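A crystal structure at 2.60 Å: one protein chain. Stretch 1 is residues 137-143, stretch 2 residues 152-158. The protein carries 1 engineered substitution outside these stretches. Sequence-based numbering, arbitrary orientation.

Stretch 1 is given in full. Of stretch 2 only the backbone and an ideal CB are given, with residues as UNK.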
# COMPACT_ATOMS: atom_id res chain seq x y z
N TYR A 137 2.91 13.89 13.26
CA TYR A 137 3.55 14.93 14.05
C TYR A 137 4.76 14.32 14.77
O TYR A 137 4.68 13.24 15.37
CB TYR A 137 2.54 15.49 15.05
CG TYR A 137 3.08 16.54 15.97
CD1 TYR A 137 3.50 17.78 15.48
CD2 TYR A 137 3.20 16.30 17.34
CE1 TYR A 137 4.01 18.74 16.34
CE2 TYR A 137 3.71 17.25 18.20
CZ TYR A 137 4.11 18.47 17.70
OH TYR A 137 4.61 19.41 18.57
N ARG A 138 5.90 14.99 14.69
CA ARG A 138 7.12 14.50 15.31
C ARG A 138 7.53 13.11 14.82
O ARG A 138 8.18 12.37 15.55
CB ARG A 138 6.98 14.49 16.83
CG ARG A 138 6.72 15.86 17.43
CD ARG A 138 7.52 16.06 18.70
NE ARG A 138 7.07 15.19 19.79
CZ ARG A 138 7.90 14.58 20.64
NH1 ARG A 138 9.22 14.74 20.52
NH2 ARG A 138 7.41 13.81 21.61
N ASP A 139 7.16 12.77 13.58
CA ASP A 139 7.51 11.47 12.98
C ASP A 139 7.18 10.30 13.88
O ASP A 139 7.85 9.27 13.82
CB ASP A 139 9.00 11.42 12.66
CG ASP A 139 9.41 12.46 11.63
OD1 ASP A 139 8.89 12.42 10.50
OD2 ASP A 139 10.26 13.32 11.95
N SER A 140 6.14 10.45 14.70
CA SER A 140 5.74 9.44 15.68
C SER A 140 5.01 8.21 15.18
O SER A 140 4.54 7.41 16.00
CB SER A 140 4.89 10.08 16.77
OG SER A 140 3.73 10.68 16.19
N CYS A 141 4.91 8.02 13.88
CA CYS A 141 4.18 6.86 13.39
C CYS A 141 4.93 5.99 12.37
O CYS A 141 5.40 6.49 11.35
CB CYS A 141 2.86 7.32 12.80
SG CYS A 141 1.87 6.02 12.05
N ILE A 142 5.07 4.69 12.64
CA ILE A 142 5.73 3.81 11.69
C ILE A 142 4.74 2.79 11.15
O ILE A 142 3.91 2.24 11.88
CB ILE A 142 6.96 3.06 12.29
CG1 ILE A 142 6.53 2.14 13.44
CG2 ILE A 142 8.02 4.06 12.72
CD1 ILE A 142 7.64 1.23 13.90
N VAL A 143 4.82 2.57 9.85
CA VAL A 143 3.92 1.65 9.18
C VAL A 143 4.68 0.36 8.93
O VAL A 143 5.75 0.37 8.33
CB VAL A 143 3.44 2.26 7.86
CG1 VAL A 143 2.40 1.37 7.19
CG2 VAL A 143 2.88 3.63 8.13
N UNK A 152 0.49 -2.64 9.82
CA UNK A 152 0.30 -2.10 11.16
C UNK A 152 0.92 -0.72 11.42
O UNK A 152 2.01 -0.40 10.93
CB UNK A 152 0.88 -3.09 12.17
N UNK A 153 0.22 0.09 12.20
CA UNK A 153 0.72 1.41 12.54
C UNK A 153 1.02 1.48 14.03
O UNK A 153 0.15 1.27 14.87
CB UNK A 153 -0.29 2.49 12.14
N UNK A 154 2.27 1.78 14.36
CA UNK A 154 2.70 1.89 15.74
C UNK A 154 2.92 3.36 16.10
O UNK A 154 3.47 4.13 15.30
CB UNK A 154 3.97 1.08 15.97
N UNK A 155 2.49 3.76 17.29
CA UNK A 155 2.72 5.11 17.73
C UNK A 155 3.99 5.08 18.59
O UNK A 155 3.95 4.73 19.77
CB UNK A 155 1.52 5.67 18.49
N UNK A 156 5.10 5.44 17.97
CA UNK A 156 6.41 5.49 18.60
C UNK A 156 6.47 6.22 19.95
O UNK A 156 7.24 5.85 20.83
CB UNK A 156 7.39 6.16 17.63
N UNK A 157 5.65 7.25 20.11
CA UNK A 157 5.66 8.05 21.34
C UNK A 157 4.50 7.84 22.32
O UNK A 157 4.27 8.71 23.16
CB UNK A 157 5.69 9.53 20.95
N UNK A 158 3.79 6.73 22.25
CA UNK A 158 2.67 6.57 23.17
C UNK A 158 2.23 5.13 23.39
O UNK A 158 1.62 4.52 22.52
CB UNK A 158 1.48 7.38 22.66

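The two stretches meet as antiparallel strands, so along 152 to 155 successive side chains alternate between the two faces of the sheet, and phi and psi there are typical of extended chain.

At position 152 the CA-to-CB bond points sideways, and nothing of stretch 1 lies within 5.5 Å of the ideal CB. Stretch 1 sets little preference; a beta-branched residue, polar or apolar, would suit the extended backbone. The residue is Thr152. Its contribution here comes from the backbone, where its O lies 3.3 Å from CA of Val143 in a CA-H...O contact.

Position 153 pairs with Val143 as a non-hydrogen-bonded pair, and its CB shares a face with Cys141 and Val143. The ideal CB sits 4.1 Å from SG of Cys141, so stretch 1 offers a sulfur and a methyl surface but no charge. Leucine, isoleucine, valine or methionine would all be reasonable. The deposited residue is Met153, as selenomethionine. Its CG lies 4.1 Å from Cys141 SG and 4.2 Å from Val143 CG2, touching both neighbours, while the end of the side chain leads away.

Position 154 lies opposite Ile142 in a hydrogen-bonded pair: its N donates to Ile142 O (3.0 Å), and its O accepts from Ile142 N (3.2 Å). The ideal CB is 3.8 Å from CG1 of Ile142, on the face carrying that side chain. A hydrophobic residue is expected, aliphatic or aromatic. Phe154 fills the place, its CB 3.7 Å from Ile142 CG1. With chi1 in the m well, its ring meets Ile142 CD1 obliquely.

Position 155, paired with Cys141, returns to the face of Cys141. The ideal CB is 4.3 Å from Ser140 O, but this carbonyl is already engaged by the backbone N of 156, and the chain enters a type I turn running from 155 to 158. Aspartate, asparagine or serine would suit the first place of such a turn, since a short polar side chain can reach the amides that follow. Asp155 does so: its OD1 accepts a hydrogen bond from the backbone N of 157 (3.0 Å), while OD2 is bonded elsewhere in the structure.

At 156 the CA-to-CB bond points toward stretch 1, and the backbone N donates to Ser140 O over 2.8 Å. Phi and psi (-48/-33) fit the turn. The ideal CB is 3.5 Å from Ser140 O, and the side chain of Ile142 lies within reach of a longer aliphatic group. Leucine, isoleucine or methionine could exploit it. Ile156 extends CD1 to 3.5 Å from Ile142 CG2.

Position 157 also points toward stretch 1, its ideal CB 4.3 Å from Ser140 CB and 4.7 Å from Arg138 NH2. An acid could answer the guanidinium, but an aliphatic chain could equally pack against it. Leu157 takes the second course: CD1 lies over one guanidinium face, 3.1 Å from Arg138 NH2, and 3.7 Å from Ser140 CB.

Position 158 points sideways with no contact, leaving many polar residues possible. Asn158 closes the turn, its N donating to Asp155 O (3.2 Å).

Stretch 2 (152-158) TMFDILN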
# COMPACT_ATOMS: atom_id res chain seq x y z
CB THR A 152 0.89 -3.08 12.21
OG1 THR A 152 0.50 -4.42 11.87
CG2 THR A 152 0.40 -2.75 13.61
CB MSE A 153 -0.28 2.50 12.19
CG MSE A 153 -0.34 2.87 10.72
SE MSE A 153 -1.54 4.39 10.46
CE MSE A 153 -3.21 3.47 10.13
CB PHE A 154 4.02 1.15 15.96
CG PHE A 154 3.92 -0.35 15.88
CD1 PHE A 154 3.37 -1.08 16.93
CD2 PHE A 154 4.41 -1.04 14.78
CE1 PHE A 154 3.32 -2.47 16.88
CE2 PHE A 154 4.37 -2.43 14.72
CZ PHE A 154 3.83 -3.15 15.77
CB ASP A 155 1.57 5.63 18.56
CG ASP A 155 1.70 7.13 18.85
OD1 ASP A 155 2.84 7.58 19.10
OD2 ASP A 155 0.68 7.84 18.83
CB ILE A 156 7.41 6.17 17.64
CG1 ILE A 156 7.83 5.19 16.56
CG2 ILE A 156 8.59 6.72 18.38
CD1 ILE A 156 8.84 5.79 15.61
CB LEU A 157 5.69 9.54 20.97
CG LEU A 157 6.73 10.00 19.96
CD1 LEU A 157 6.57 11.48 19.73
CD2 LEU A 157 8.11 9.68 20.46
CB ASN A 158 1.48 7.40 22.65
CG ASN A 158 0.46 7.70 23.73
OD1 ASN A 158 -0.14 6.80 24.31
ND2 ASN A 158 0.26 8.99 24.00
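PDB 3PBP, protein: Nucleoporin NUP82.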